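Local coordinates for ORF10 (Moritella marina, PDB 6RIW), which forms the ketosynthase-chain length factor didomain of a polyunsaturated fatty acid synthase and probably condenses acyl units to lengthen the growing chain, at residues A[367-370]-A[371-374]; A[178-182]-A[183-187]. All blocks are in the same frame, centred on the assembly; numbering follows the deposited sequence.

Contact 1. Residues A[367-370]-A[371-374]; sequences GHLL and TAAG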
# COMPACT_ATOMS: atom_id res chain seq x y z
N GLY A 367 -10.58 -10.65 -15.93
CA GLY A 367 -9.17 -10.40 -15.75
C GLY A 367 -8.78 -10.46 -14.28
O GLY A 367 -9.59 -10.76 -13.39
N HIS A 368 -7.51 -10.17 -14.02
CA HIS A 368 -6.94 -10.22 -12.67
C HIS A 368 -6.97 -8.80 -12.11
O HIS A 368 -6.19 -7.94 -12.53
CB HIS A 368 -5.53 -10.80 -12.72
CG HIS A 368 -4.82 -10.85 -11.40
ND1 HIS A 368 -5.39 -10.43 -10.22
CD2 HIS A 368 -3.59 -11.33 -11.07
CE1 HIS A 368 -4.54 -10.60 -9.22
NE2 HIS A 368 -3.44 -11.15 -9.71
N LEU A 369 -7.86 -8.55 -11.16
CA LEU A 369 -8.06 -7.21 -10.61
C LEU A 369 -7.01 -6.81 -9.56
O LEU A 369 -7.25 -5.84 -8.81
CB LEU A 369 -9.48 -7.10 -10.02
CG LEU A 369 -10.57 -6.55 -10.93
CD1 LEU A 369 -10.66 -7.31 -12.25
CD2 LEU A 369 -11.95 -6.47 -10.23
N LEU A 370 -5.90 -7.53 -9.45
CA LEU A 370 -4.75 -7.12 -8.63
C LEU A 370 -5.19 -7.04 -7.17
O LEU A 370 -5.66 -8.05 -6.62
CB LEU A 370 -4.20 -5.82 -9.23
CG LEU A 370 -3.89 -5.86 -10.73
CD1 LEU A 370 -3.37 -4.52 -11.25
CD2 LEU A 370 -2.89 -6.98 -11.03
N THR A 371 -5.02 -5.90 -6.48
CA THR A 371 -5.39 -5.84 -5.06
C THR A 371 -6.87 -6.12 -4.86
O THR A 371 -7.27 -6.58 -3.78
CB THR A 371 -5.01 -4.49 -4.48
OG1 THR A 371 -5.37 -3.45 -5.40
CG2 THR A 371 -3.49 -4.45 -4.30
N ALA A 372 -7.70 -5.89 -5.87
CA ALA A 372 -9.13 -6.14 -5.74
C ALA A 372 -9.55 -7.52 -6.25
O ALA A 372 -10.75 -7.78 -6.33
CB ALA A 372 -9.92 -5.07 -6.50
N ALA A 373 -8.60 -8.39 -6.59
CA ALA A 373 -8.95 -9.64 -7.27
C ALA A 373 -9.83 -10.53 -6.40
O ALA A 373 -10.70 -11.25 -6.93
CB ALA A 373 -7.69 -10.41 -7.69
N GLY A 374 -9.62 -10.53 -5.09
CA GLY A 374 -10.45 -11.37 -4.25
C GLY A 374 -11.89 -10.91 -4.17
O GLY A 374 -12.76 -11.72 -3.83

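Contact 2. Residues A[178-182]-A[183-187]; sequences LIAQA and AGLGG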
# COMPACT_ATOMS: atom_id res chain seq x y z
N LEU A 178 -10.27 8.48 4.04
CA LEU A 178 -11.28 9.28 3.37
C LEU A 178 -12.63 8.57 3.41
O LEU A 178 -13.67 9.21 3.63
CB LEU A 178 -10.87 9.54 1.93
CG LEU A 178 -11.92 10.24 1.08
CD1 LEU A 178 -11.91 11.70 1.42
CD2 LEU A 178 -11.60 10.07 -0.39
N ILE A 179 -12.63 7.26 3.17
CA ILE A 179 -13.84 6.47 3.32
C ILE A 179 -14.40 6.62 4.73
O ILE A 179 -15.61 6.84 4.92
CB ILE A 179 -13.55 4.99 2.98
CG1 ILE A 179 -13.49 4.85 1.45
CG2 ILE A 179 -14.60 4.06 3.61
CD1 ILE A 179 -12.80 3.59 0.99
N ALA A 180 -13.54 6.54 5.75
CA ALA A 180 -14.02 6.65 7.13
C ALA A 180 -14.67 8.01 7.36
O ALA A 180 -15.76 8.10 7.94
CB ALA A 180 -12.87 6.41 8.12
N GLN A 181 -14.04 9.08 6.87
CA GLN A 181 -14.60 10.40 7.11
C GLN A 181 -15.87 10.62 6.29
O GLN A 181 -16.87 11.12 6.83
CB GLN A 181 -13.58 11.51 6.84
CG GLN A 181 -14.15 12.90 7.20
CD GLN A 181 -13.11 14.01 7.22
OE1 GLN A 181 -12.00 13.89 6.67
NE2 GLN A 181 -13.45 15.11 7.87
N ALA A 182 -15.85 10.25 5.01
CA ALA A 182 -17.00 10.53 4.14
C ALA A 182 -18.23 9.72 4.53
O ALA A 182 -19.36 10.15 4.25
CB ALA A 182 -16.65 10.25 2.68
N ALA A 183 -18.06 8.55 5.13
CA ALA A 183 -19.19 7.75 5.57
C ALA A 183 -19.49 7.91 7.06
O ALA A 183 -20.43 7.30 7.55
CB ALA A 183 -18.96 6.27 5.25
N GLY A 184 -18.70 8.70 7.79
CA GLY A 184 -18.96 8.88 9.21
C GLY A 184 -18.62 7.70 10.09
O GLY A 184 -19.27 7.48 11.11
N LEU A 185 -17.59 6.94 9.73
CA LEU A 185 -17.16 5.79 10.53
C LEU A 185 -16.32 6.23 11.73
O LEU A 185 -15.38 7.01 11.59
CB LEU A 185 -16.33 4.85 9.66
CG LEU A 185 -16.94 4.48 8.32
CD1 LEU A 185 -16.05 3.40 7.70
CD2 LEU A 185 -18.38 3.99 8.53
N GLY A 186 -16.62 5.68 12.91
CA GLY A 186 -15.88 6.03 14.10
C GLY A 186 -14.86 5.02 14.61
O GLY A 186 -14.25 5.23 15.67
N GLY A 187 -14.66 3.92 13.89
CA GLY A 187 -13.76 2.86 14.32
C GLY A 187 -12.41 2.94 13.61
O GLY A 187 -12.05 3.94 13.00

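Contact 1. Residues A[367-370]-A[371-374]
The carbonyl oxygen of Leu370 is gripped by the backbone of Ala373, whose N lies 3.0 Å from Leu370 O with an N-H...O angle of 160°. One residue back the same thing happens again: Ala372 N donates to Leu369 O at 3.0 Å, though along a more bent line of 145°. In both bonds the donor sits above the carbonyl plane. The first reversal, 369-372, is a type II' turn, and Leu370 holds its positive-phi corner, a place more often given to glycine. The second, 370-373, is a type I turn that overlaps it and delivers the chain to helix 374-387.

The two turns bring Ala373 back against His368. Its CB comes to the edge of the imidazole, near the ring plane, 3.4 Å from ND1, and the same methyl rests 3.3 Å from Leu370 O. One face of the ring is met by Leu370, with CD2 4.2 Å above the plane and over the ring centre. CG of His368 is anti to the backbone N (chi1 178°), which sets the imidazole beside the Ala373 methyl. Cys196 also touches this side chain. Gly367-His368 opens a GHLLTAAG sequence like the one that carries the second histidine of the Cys-His-His set in ketosynthases, so His368 probably fills that place.

On the other side of the turn, Leu369 CB packs 4.1 Å from Ala372 CB and 4.4 Å from Ala373 CB. Thr371 points away from the preceding segment, and OG1 gives its hydrogen to Val223 O, while its own carbonyl is bound by Ser199 OG. Farther out, the Leu370 side chain lies on Val231 and Phe235 of helix 228-237.

Contact 2. Residues A[178-182]-A[183-187]
Leu185 folds back over the end of the helix, and its side chain can be followed outward along Ala180. CB stands 4.1 Å from the methyl of Ala180. CG lies against the backbone of that residue, 3.8 Å from Ala180 CA, and CD1 keeps to the same spot before reaching on to Ile179, where it is 4.4 Å from CG2. The other branch goes a different way: CD2 sits 4.0 Å from Ala183 CB. With CG anti to its own carbonyl carbon (chi1 -49°), the leucine runs along the last turn, one methyl over the Ile179 and Ala180 side and the other over Ala183.

The backbone underneath is a Schellman motif. Leu185 N donates to Ala180 O at 2.8 Å, lying in the carbonyl plane, and Gly184 N donates to Gln181 O at 3.2 Å from well above that carbonyl's plane. Gly184 itself carries the positive phi (73°) that ends helix 174-183, and the Leu185-Ala180 pair is the apolar contact that usually goes with this cap. Ala183 N still makes a helical bond to Ile179 O, 3.0 Å long, and the Ala183 methyl leans over the same oxygen.

Around the cap the fold closes in from several directions. Ala182 and Ile179 face helix 88-104 through Leu94 and Thr97, and Ala183 touches Trp107. Gln181 points away from the cap, and its OE1 takes a weak hydrogen bond from Asn875 ND2 in the second ketosynthase-like half of the chain. Past Leu185, Gly186 is backbone-bonded with Leu112 and Gly187 with Cys115, just before strand 189-193.

Overall arrangement
Both contacts belong to the first ketosynthase-like half of the didomain, with centres 24 Å apart and nearest atoms about 12 Å apart, so they do not touch. Paired strands lie between them. Contact 2 feeds strand 189-193, which pairs with strand 659-663 of the second half and leads on to Cys196. Strand 115-120 runs between 189-193 and 217-224, and the end of 217-224 supports the turns of contact 1. Contact 1 probably lies at the active site, since His368 and the Cys196 it touches appear to sit where the family has its catalytic histidine and cysteine; contact 2 lies outside it. Both are away from the magnesium ion at Met1 and Lys286.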